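Local coordinates for KaiC domain-containing protein (Pyrococcus horikoshii, PDB 2ZTS) that binds ADP and magnesium and is probably an ATP-binding, KaiC-like member of the P-loop NTPase superfamily, at residues R129-I134 with L169-T174; V63-E68 with R125-V130; D142-I147 with E159-L164. All coordinates share one frame; numbering follows the deposited sequence.

Contact 1: R129-I134 with L169-T174; sequences RVVKAI and LEMGVT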
loop_
_atom_site.group_PDB
_atom_site.type_symbol
_atom_site.label_atom_id
_atom_site.label_comp_id
_atom_site.label_asym_id
_atom_site.label_seq_id
_atom_site.Cartn_x
_atom_site.Cartn_y
_atom_site.Cartn_z
ATOM N N ARG C 129 -26.559 -31.758 5.424
ATOM C CA ARG C 129 -27.553 -32.579 6.133
ATOM C C ARG C 129 -28.772 -31.785 6.480
ATOM O O ARG C 129 -29.890 -32.240 6.309
ATOM C CB ARG C 129 -26.936 -33.178 7.389
ATOM C CG ARG C 129 -27.954 -33.865 8.273
ATOM C CD ARG C 129 -27.362 -34.429 9.551
ATOM N NE ARG C 129 -28.410 -35.082 10.315
ATOM C CZ ARG C 129 -28.319 -35.419 11.597
ATOM N NH1 ARG C 129 -29.346 -36.016 12.207
ATOM N NH2 ARG C 129 -27.213 -35.171 12.261
ATOM N N VAL C 130 -28.593 -30.568 6.953
ATOM C CA VAL C 130 -29.731 -29.781 7.402
ATOM C C VAL C 130 -30.543 -29.228 6.198
ATOM O O VAL C 130 -31.801 -29.162 6.244
ATOM C CB VAL C 130 -29.274 -28.603 8.324
ATOM C CG1 VAL C 130 -30.427 -27.653 8.643
ATOM C CG2 VAL C 130 -28.693 -29.132 9.583
ATOM N N VAL C 131 -29.840 -28.829 5.131
ATOM C CA VAL C 131 -30.532 -28.405 3.916
ATOM C C VAL C 131 -31.446 -29.540 3.432
ATOM O O VAL C 131 -32.610 -29.311 3.120
ATOM C CB VAL C 131 -29.533 -27.958 2.817
ATOM C CG1 VAL C 131 -30.163 -28.030 1.385
ATOM C CG2 VAL C 131 -29.066 -26.530 3.103
ATOM N N LYS C 132 -30.901 -30.748 3.412
ATOM C CA LYS C 132 -31.627 -31.932 2.920
ATOM C C LYS C 132 -32.810 -32.355 3.828
ATOM O O LYS C 132 -33.920 -32.603 3.340
ATOM C CB LYS C 132 -30.630 -33.071 2.704
ATOM C CG LYS C 132 -29.644 -32.871 1.503
ATOM C CD LYS C 132 -30.418 -32.516 0.190
ATOM C CE LYS C 132 -29.673 -32.908 -1.103
ATOM N NZ LYS C 132 -30.294 -32.226 -2.282
ATOM N N ALA C 133 -32.592 -32.338 5.144
ATOM C CA ALA C 133 -33.640 -32.629 6.132
ATOM C C ALA C 133 -34.856 -31.725 6.095
ATOM O O ALA C 133 -35.964 -32.211 6.266
ATOM C CB ALA C 133 -33.041 -32.634 7.556
ATOM N N ILE C 134 -34.713 -30.425 5.857
ATOM C CA ILE C 134 -35.912 -29.614 5.744
ATOM C C ILE C 134 -36.325 -29.338 4.299
ATOM O O ILE C 134 -37.262 -28.618 4.090
ATOM C CB ILE C 134 -35.801 -28.303 6.557
ATOM C CG1 ILE C 134 -34.773 -27.328 5.930
ATOM C CG2 ILE C 134 -35.403 -28.622 8.020
ATOM C CD1 ILE C 134 -34.842 -25.967 6.540
ATOM N N LEU C 169 -22.980 -26.197 -5.472
ATOM C CA LEU C 169 -23.319 -26.688 -6.792
ATOM C C LEU C 169 -24.144 -28.006 -6.663
ATOM O O LEU C 169 -25.152 -28.187 -7.334
ATOM C CB LEU C 169 -22.004 -26.919 -7.610
ATOM C CG LEU C 169 -21.439 -25.797 -8.534
ATOM C CD1 LEU C 169 -21.673 -24.382 -8.000
ATOM C CD2 LEU C 169 -19.920 -25.987 -8.893
ATOM N N GLU C 170 -23.734 -28.871 -5.752
ATOM C CA GLU C 170 -24.425 -30.153 -5.537
ATOM C C GLU C 170 -25.807 -29.944 -4.991
ATOM O O GLU C 170 -26.742 -30.609 -5.430
ATOM C CB GLU C 170 -23.683 -31.007 -4.527
ATOM C CG GLU C 170 -23.110 -32.292 -5.057
ATOM C CD GLU C 170 -22.060 -32.796 -4.103
ATOM O OE1 GLU C 170 -20.856 -32.411 -4.270
ATOM O OE2 GLU C 170 -22.457 -33.524 -3.159
HETATM N N MSE C 171 -25.957 -29.022 -4.050
HETATM C CA MSE C 171 -27.236 -28.834 -3.397
HETATM C C MSE C 171 -28.200 -28.070 -4.289
HETATM O O MSE C 171 -29.409 -28.226 -4.165
HETATM C CB MSE C 171 -27.075 -28.088 -2.098
HETATM C CG MSE C 171 -26.469 -28.920 -1.015
HETATM SE SE MSE C 171 -26.330 -27.931 0.735
HETATM C CE MSE C 171 -25.538 -26.184 0.144
ATOM N N GLY C 172 -27.694 -27.251 -5.197
ATOM C CA GLY C 172 -28.581 -26.480 -6.042
ATOM C C GLY C 172 -29.599 -25.594 -5.345
ATOM O O GLY C 172 -30.667 -25.391 -5.910
ATOM N N VAL C 173 -29.311 -25.062 -4.139
ATOM C CA VAL C 173 -30.251 -24.113 -3.489
ATOM C C VAL C 173 -29.915 -22.662 -3.860
ATOM O O VAL C 173 -28.973 -22.397 -4.530
ATOM C CB VAL C 173 -30.388 -24.300 -1.955
ATOM C CG1 VAL C 173 -30.966 -25.691 -1.664
ATOM C CG2 VAL C 173 -29.050 -24.114 -1.190
ATOM N N THR C 174 -30.782 -21.735 -3.531
ATOM C CA THR C 174 -30.509 -20.353 -3.857
ATOM C C THR C 174 -29.911 -19.792 -2.601
ATOM O O THR C 174 -30.554 -19.832 -1.575
ATOM C CB THR C 174 -31.792 -19.634 -4.166
ATOM O OG1 THR C 174 -32.438 -20.201 -5.322
ATOM C CG2 THR C 174 -31.496 -18.143 -4.494
#

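Contact 2: V63-E68 with R125-V130; sequences VFVTLE and RYIYRV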
loop_
_atom_site.group_PDB
_atom_site.type_symbol
_atom_site.label_atom_id
_atom_site.label_comp_id
_atom_site.label_asym_id
_atom_site.label_seq_id
_atom_site.Cartn_x
_atom_site.Cartn_y
_atom_site.Cartn_z
ATOM N N VAL C 63 -32.394 -22.293 5.469
ATOM C CA VAL C 63 -31.362 -22.499 6.449
ATOM C C VAL C 63 -30.496 -21.220 6.597
ATOM O O VAL C 63 -29.871 -20.791 5.662
ATOM C CB VAL C 63 -30.491 -23.694 6.100
ATOM C CG1 VAL C 63 -29.411 -23.862 7.119
ATOM C CG2 VAL C 63 -31.335 -24.980 5.985
ATOM N N PHE C 64 -30.440 -20.665 7.791
ATOM C CA PHE C 64 -29.575 -19.565 8.075
ATOM C C PHE C 64 -28.415 -20.086 8.866
ATOM O O PHE C 64 -28.570 -20.504 10.024
ATOM C CB PHE C 64 -30.363 -18.505 8.812
ATOM C CG PHE C 64 -29.681 -17.163 8.895
ATOM C CD1 PHE C 64 -30.200 -16.091 8.224
ATOM C CD2 PHE C 64 -28.553 -16.973 9.715
ATOM C CE1 PHE C 64 -29.576 -14.848 8.272
ATOM C CE2 PHE C 64 -27.923 -15.728 9.789
ATOM C CZ PHE C 64 -28.460 -14.647 9.065
ATOM N N VAL C 65 -27.231 -20.084 8.250
ATOM C CA VAL C 65 -26.024 -20.532 8.933
ATOM C C VAL C 65 -25.356 -19.269 9.441
ATOM O O VAL C 65 -25.158 -18.355 8.653
ATOM C CB VAL C 65 -25.086 -21.207 7.986
ATOM C CG1 VAL C 65 -23.811 -21.611 8.652
ATOM C CG2 VAL C 65 -25.783 -22.380 7.242
ATOM N N THR C 66 -25.007 -19.211 10.733
ATOM C CA THR C 66 -24.258 -18.114 11.271
ATOM C C THR C 66 -23.084 -18.484 12.168
ATOM O O THR C 66 -23.198 -19.304 13.050
ATOM C CB THR C 66 -25.231 -17.114 11.973
ATOM O OG1 THR C 66 -24.486 -16.115 12.685
ATOM C CG2 THR C 66 -26.159 -17.766 12.959
ATOM N N LEU C 67 -21.929 -17.883 11.901
ATOM C CA LEU C 67 -20.769 -17.975 12.792
ATOM C C LEU C 67 -20.416 -16.584 13.333
ATOM O O LEU C 67 -19.408 -16.384 14.003
ATOM C CB LEU C 67 -19.604 -18.627 11.988
ATOM C CG LEU C 67 -19.213 -20.114 12.130
ATOM C CD1 LEU C 67 -20.009 -20.962 13.121
ATOM C CD2 LEU C 67 -19.141 -20.785 10.799
ATOM N N GLU C 68 -21.242 -15.590 13.021
ATOM C CA GLU C 68 -21.115 -14.239 13.578
ATOM C C GLU C 68 -21.795 -14.109 14.951
ATOM O O GLU C 68 -21.442 -13.296 15.806
ATOM C CB GLU C 68 -21.805 -13.254 12.634
ATOM C CG GLU C 68 -21.187 -13.126 11.240
ATOM C CD GLU C 68 -20.289 -11.875 11.033
ATOM O OE1 GLU C 68 -20.443 -10.881 11.805
ATOM O OE2 GLU C 68 -19.463 -11.876 10.064
ATOM N N ARG C 125 -20.610 -30.776 5.804
ATOM C CA ARG C 125 -21.465 -31.960 5.978
ATOM C C ARG C 125 -22.721 -31.566 6.718
ATOM O O ARG C 125 -23.859 -31.841 6.266
ATOM C CB ARG C 125 -20.710 -33.032 6.770
ATOM C CG ARG C 125 -21.131 -34.463 6.494
ATOM C CD ARG C 125 -20.453 -35.560 7.405
ATOM N NE ARG C 125 -19.082 -35.259 7.863
ATOM C CZ ARG C 125 -17.996 -35.205 7.093
ATOM N NH1 ARG C 125 -16.811 -34.918 7.644
ATOM N NH2 ARG C 125 -18.086 -35.403 5.773
ATOM N N TYR C 126 -22.563 -30.841 7.827
ATOM C CA TYR C 126 -23.754 -30.526 8.653
ATOM C C TYR C 126 -24.728 -29.566 7.944
ATOM O O TYR C 126 -25.935 -29.729 8.034
ATOM C CB TYR C 126 -23.371 -30.064 10.063
ATOM C CG TYR C 126 -24.554 -30.011 10.968
ATOM C CD1 TYR C 126 -25.069 -28.769 11.442
ATOM C CD2 TYR C 126 -25.222 -31.208 11.328
ATOM C CE1 TYR C 126 -26.197 -28.728 12.253
ATOM C CE2 TYR C 126 -26.361 -31.183 12.136
ATOM C CZ TYR C 126 -26.834 -29.981 12.621
ATOM O OH TYR C 126 -27.973 -30.017 13.402
ATOM N N ILE C 127 -24.228 -28.570 7.218
ATOM C CA ILE C 127 -25.113 -27.715 6.436
ATOM C C ILE C 127 -25.827 -28.529 5.356
ATOM O O ILE C 127 -26.995 -28.328 5.098
ATOM C CB ILE C 127 -24.337 -26.617 5.725
ATOM C CG1 ILE C 127 -23.628 -25.698 6.741
ATOM C CG2 ILE C 127 -25.279 -25.861 4.815
ATOM C CD1 ILE C 127 -22.485 -24.920 6.163
ATOM N N TYR C 128 -25.110 -29.422 4.697
ATOM C CA TYR C 128 -25.713 -30.256 3.672
ATOM C C TYR C 128 -26.862 -31.127 4.309
ATOM O O TYR C 128 -28.001 -31.148 3.845
ATOM C CB TYR C 128 -24.613 -31.109 3.028
ATOM C CG TYR C 128 -25.103 -32.093 2.007
ATOM C CD1 TYR C 128 -25.430 -33.387 2.386
ATOM C CD2 TYR C 128 -25.238 -31.736 0.666
ATOM C CE1 TYR C 128 -25.905 -34.277 1.481
ATOM C CE2 TYR C 128 -25.704 -32.651 -0.281
ATOM C CZ TYR C 128 -26.026 -33.925 0.146
ATOM O OH TYR C 128 -26.489 -34.873 -0.722
ATOM N N ARG C 129 -26.559 -31.758 5.424
ATOM C CA ARG C 129 -27.553 -32.579 6.133
ATOM C C ARG C 129 -28.772 -31.785 6.480
ATOM O O ARG C 129 -29.890 -32.240 6.309
ATOM C CB ARG C 129 -26.936 -33.178 7.389
ATOM C CG ARG C 129 -27.954 -33.865 8.273
ATOM C CD ARG C 129 -27.362 -34.429 9.551
ATOM N NE ARG C 129 -28.410 -35.082 10.315
ATOM C CZ ARG C 129 -28.319 -35.419 11.597
ATOM N NH1 ARG C 129 -29.346 -36.016 12.207
ATOM N NH2 ARG C 129 -27.213 -35.171 12.261
ATOM N N VAL C 130 -28.593 -30.568 6.953
ATOM C CA VAL C 130 -29.731 -29.781 7.402
ATOM C C VAL C 130 -30.543 -29.228 6.198
ATOM O O VAL C 130 -31.801 -29.162 6.244
ATOM C CB VAL C 130 -29.274 -28.603 8.324
ATOM C CG1 VAL C 130 -30.427 -27.653 8.643
ATOM C CG2 VAL C 130 -28.693 -29.132 9.583
#

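Contact 3: D142-I147 with E159-L164; sequences DSIPSI and EVLLKL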
loop_
_atom_site.group_PDB
_atom_site.type_symbol
_atom_site.label_atom_id
_atom_site.label_comp_id
_atom_site.label_asym_id
_atom_site.label_seq_id
_atom_site.Cartn_x
_atom_site.Cartn_y
_atom_site.Cartn_z
ATOM N N ASP C 142 -23.704 -16.462 6.850
ATOM C CA ASP C 142 -23.279 -15.207 7.417
ATOM C C ASP C 142 -22.215 -15.561 8.431
ATOM O O ASP C 142 -22.552 -15.932 9.498
ATOM C CB ASP C 142 -24.478 -14.563 8.094
ATOM C CG ASP C 142 -24.257 -13.118 8.430
ATOM O OD1 ASP C 142 -25.029 -12.614 9.298
ATOM O OD2 ASP C 142 -23.391 -12.406 7.826
ATOM N N SER C 143 -20.925 -15.459 8.125
ATOM C CA SER C 143 -20.375 -14.783 6.986
ATOM C C SER C 143 -19.102 -15.516 6.646
ATOM O O SER C 143 -18.590 -16.330 7.441
ATOM C CB SER C 143 -20.019 -13.355 7.401
ATOM O OG SER C 143 -18.868 -13.379 8.263
ATOM N N ILE C 144 -18.583 -15.254 5.452
ATOM C CA ILE C 144 -17.282 -15.777 5.098
ATOM C C ILE C 144 -16.121 -15.327 6.029
ATOM O O ILE C 144 -15.291 -16.131 6.395
ATOM C CB ILE C 144 -17.004 -15.495 3.601
ATOM C CG1 ILE C 144 -17.919 -16.406 2.756
ATOM C CG2 ILE C 144 -15.580 -15.746 3.243
ATOM C CD1 ILE C 144 -17.915 -15.962 1.339
ATOM N N PRO C 145 -15.998 -14.063 6.372
ATOM C CA PRO C 145 -14.941 -13.691 7.348
ATOM C C PRO C 145 -15.101 -14.412 8.700
ATOM O O PRO C 145 -14.105 -14.684 9.303
ATOM C CB PRO C 145 -15.147 -12.187 7.548
ATOM C CG PRO C 145 -15.892 -11.728 6.358
ATOM C CD PRO C 145 -16.754 -12.891 5.881
ATOM N N SER C 146 -16.325 -14.729 9.132
ATOM C CA SER C 146 -16.554 -15.382 10.404
ATOM C C SER C 146 -15.948 -16.796 10.359
ATOM O O SER C 146 -15.381 -17.273 11.380
ATOM C CB SER C 146 -18.048 -15.414 10.788
ATOM O OG SER C 146 -18.851 -16.340 9.960
ATOM N N ILE C 147 -16.020 -17.446 9.188
ATOM C CA ILE C 147 -15.397 -18.740 8.988
ATOM C C ILE C 147 -13.871 -18.580 8.985
ATOM O O ILE C 147 -13.149 -19.309 9.630
ATOM C CB ILE C 147 -15.831 -19.421 7.664
ATOM C CG1 ILE C 147 -17.342 -19.703 7.622
ATOM C CG2 ILE C 147 -15.005 -20.672 7.442
ATOM C CD1 ILE C 147 -17.829 -20.186 6.228
ATOM N N GLU C 159 -8.945 -22.385 0.248
ATOM C CA GLU C 159 -9.253 -23.819 0.089
ATOM C C GLU C 159 -10.630 -24.105 0.598
ATOM O O GLU C 159 -11.391 -24.826 -0.029
ATOM C CB GLU C 159 -8.182 -24.672 0.791
ATOM C CG GLU C 159 -6.837 -24.703 0.051
ATOM C CD GLU C 159 -5.819 -23.654 0.588
ATOM O OE1 GLU C 159 -6.215 -22.499 0.996
ATOM O OE2 GLU C 159 -4.599 -23.978 0.594
ATOM N N VAL C 160 -11.022 -23.440 1.692
ATOM C CA VAL C 160 -12.366 -23.595 2.229
ATOM C C VAL C 160 -13.428 -23.080 1.257
ATOM O O VAL C 160 -14.478 -23.723 1.052
ATOM C CB VAL C 160 -12.502 -22.954 3.608
ATOM C CG1 VAL C 160 -13.897 -23.022 4.115
ATOM C CG2 VAL C 160 -11.507 -23.607 4.644
ATOM N N LEU C 161 -13.157 -21.967 0.592
ATOM C CA LEU C 161 -14.120 -21.467 -0.401
ATOM C C LEU C 161 -14.323 -22.414 -1.595
ATOM O O LEU C 161 -15.458 -22.590 -2.063
ATOM C CB LEU C 161 -13.762 -20.069 -0.840
ATOM C CG LEU C 161 -14.091 -18.998 0.240
ATOM C CD1 LEU C 161 -13.413 -17.656 -0.011
ATOM C CD2 LEU C 161 -15.583 -18.772 0.332
ATOM N N LEU C 162 -13.250 -23.053 -2.055
ATOM C CA LEU C 162 -13.386 -24.036 -3.110
ATOM C C LEU C 162 -14.181 -25.284 -2.605
ATOM O O LEU C 162 -15.100 -25.736 -3.262
ATOM C CB LEU C 162 -12.010 -24.387 -3.686
ATOM C CG LEU C 162 -11.445 -23.294 -4.624
ATOM C CD1 LEU C 162 -10.097 -23.738 -5.125
ATOM C CD2 LEU C 162 -12.335 -22.897 -5.793
ATOM N N LYS C 163 -13.923 -25.763 -1.390
ATOM C CA LYS C 163 -14.822 -26.806 -0.858
ATOM C C LYS C 163 -16.292 -26.377 -0.722
ATOM O O LYS C 163 -17.203 -27.168 -1.021
ATOM C CB LYS C 163 -14.369 -27.337 0.488
ATOM C CG LYS C 163 -13.081 -28.079 0.546
ATOM C CD LYS C 163 -12.930 -28.601 2.011
ATOM C CE LYS C 163 -11.641 -29.355 2.289
ATOM N NZ LYS C 163 -11.737 -30.838 1.915
ATOM N N LEU C 164 -16.547 -25.131 -0.300
ATOM C CA LEU C 164 -17.908 -24.687 -0.173
ATOM C C LEU C 164 -18.589 -24.687 -1.534
ATOM O O LEU C 164 -19.776 -25.020 -1.639
ATOM C CB LEU C 164 -17.993 -23.296 0.409
ATOM C CG LEU C 164 -19.289 -22.557 0.465
ATOM C CD1 LEU C 164 -20.364 -23.312 1.225
ATOM C CD2 LEU C 164 -18.995 -21.281 1.210
#

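Contact 1: R129-I134 with L169-T174
V131 and M171 mark the nearest approach of the two backbones, their CA atoms 8.0 Å apart. They belong to neighbouring helices, 120-134 and 157-171, of the P-loop NTPase fold. Each helix is the crossover of a β-α-β unit: helix 120-134 leads into strand 138-142, and from that strand helix 157-171 carries the chain to the parallel neighbour, strand 174-179. At the end of the second helix G172 takes up a left-handed conformation (phi 56°). This turns the chain so that V173, like M171, aims its CB at the first helix. V131 aims back at both, and no hydrogen bond joins the segments.

The main touch is made by selenium. M171 is a selenomethionine, and its SE settles against the forked end of V131, 3.8 Å from V131 CB and hardly farther from either methyl, so that the branch point and both arms share one bulky atom. The bend at the end of the M171 chain (chi3 -47°) turns CE away from V131 and leaves SE to make the contact. L139 of strand 138-142 touches M171 and V173, while V131 also packs on V63 of strand 62-66. The three touching side chains are apolar and buried, well away from the nucleotide.

On the inner side V131 has a second partner. Its CG1, placed opposite the backbone N (chi1 158°), reaches past the selenium to meet V173 CG1 at 3.9 Å, the two side chains passing in opposite senses.

Contact 2: V63-E68 with R125-V130
V63 and V65 on one face of strand 62-66 receive V130 and I127 of helix 120-134, in the layered α/β arrangement of a P-loop NTPase. The helix belongs to the crossover from strand 94-97 to strand 138-142, and strand 62-66 lies between those two in the sheet. The crossover therefore passes over a strand that it does not connect.

All contact between the segments is apolar. V63 CG2 meets V130 CG1 at 3.9 Å, the side chains meeting at a slant; V65 CG2 meets I127 CG1 at 4.0 Å, nearly at right angles. Two residues along the strand match three back along the helix, so the chains run in opposite senses here. The CB of I127 does not aim straight at the strand. Its CG1 branch, set beside the backbone N (chi1 -62°), makes the reach, and F123 of the same helix continues the cover over V65.

Polar bonds stay within the segments or lead elsewhere. Backbone bonds tie V63 and V65 to strand 138-142, and at the strand end T66 OG1 takes a weak bond from E68 N (3.3 Å), just beyond it. Y126 OH reaches the loop at V103 and L106, which helps fix the tyrosine ring. One turn on, V130 CG2 sits 3.6 Å above a face of that ring, displaced toward its rim.

Contact 3: D142-I147 with E159-L164
S143 OG, one residue ahead of the I144 that meets L161, is held by two groups. S146 N donates to it at 3.0 Å (angle 149°), the N-cap bond of helix 144-149, and E68 OE2 is a probable second partner, modelled suspiciously close. S143 O also faces the first turn, accepting weak bonds from S146 N and I147 N. The peptide before S143 is cis.

This turn follows strand 138-142, whose last residue, D142, probably corresponds to the Walker B aspartate of the P-loop fold. D142 is a magnesium-binding residue of this protein, though no magnesium is bound to it in this chain; its OD1 bonds T44 OG1 of the P-loop and its OD2 bonds T178 OG1. The cis bond after such an aspartate recalls RecA.

From the capped turn I144 and I147 face helix 157-171. L161 CD2 comes across I144, 3.8 Å from I144 CD1 and slightly farther from I144 CG1 and CG2. The CB of L161 is not aimed at I144; with CG opposite the carbonyl carbon (chi1 -74°), the end of the chain brings CD2 over. Beside this pair, I147 CG2 rests more loosely on V160 CG1, at 4.2 Å.

Overall arrangement
All three contacts are buried and joined across the segments by apolar side chains alone. Contacts 1 and 2 share helix 120-134: contact 1 sets it against helix 157-171, contact 2 against the sheet, and they merge where V63 CG2 lies 3.7 Å from I134 CD1 and M171 CG lies 3.5 Å from Y128 CD2. Contact 3 uses helix 157-171 nearer its start and does not touch contact 1. It differs in chemistry, since its apolar pairs adjoin the polar turn beside the nucleotide and magnesium site. Contact 2 reaches that turn through its strand: V65 O lies 3.0 Å from D142 N, a probable hydrogen bond, while contact 1 lies away from that site.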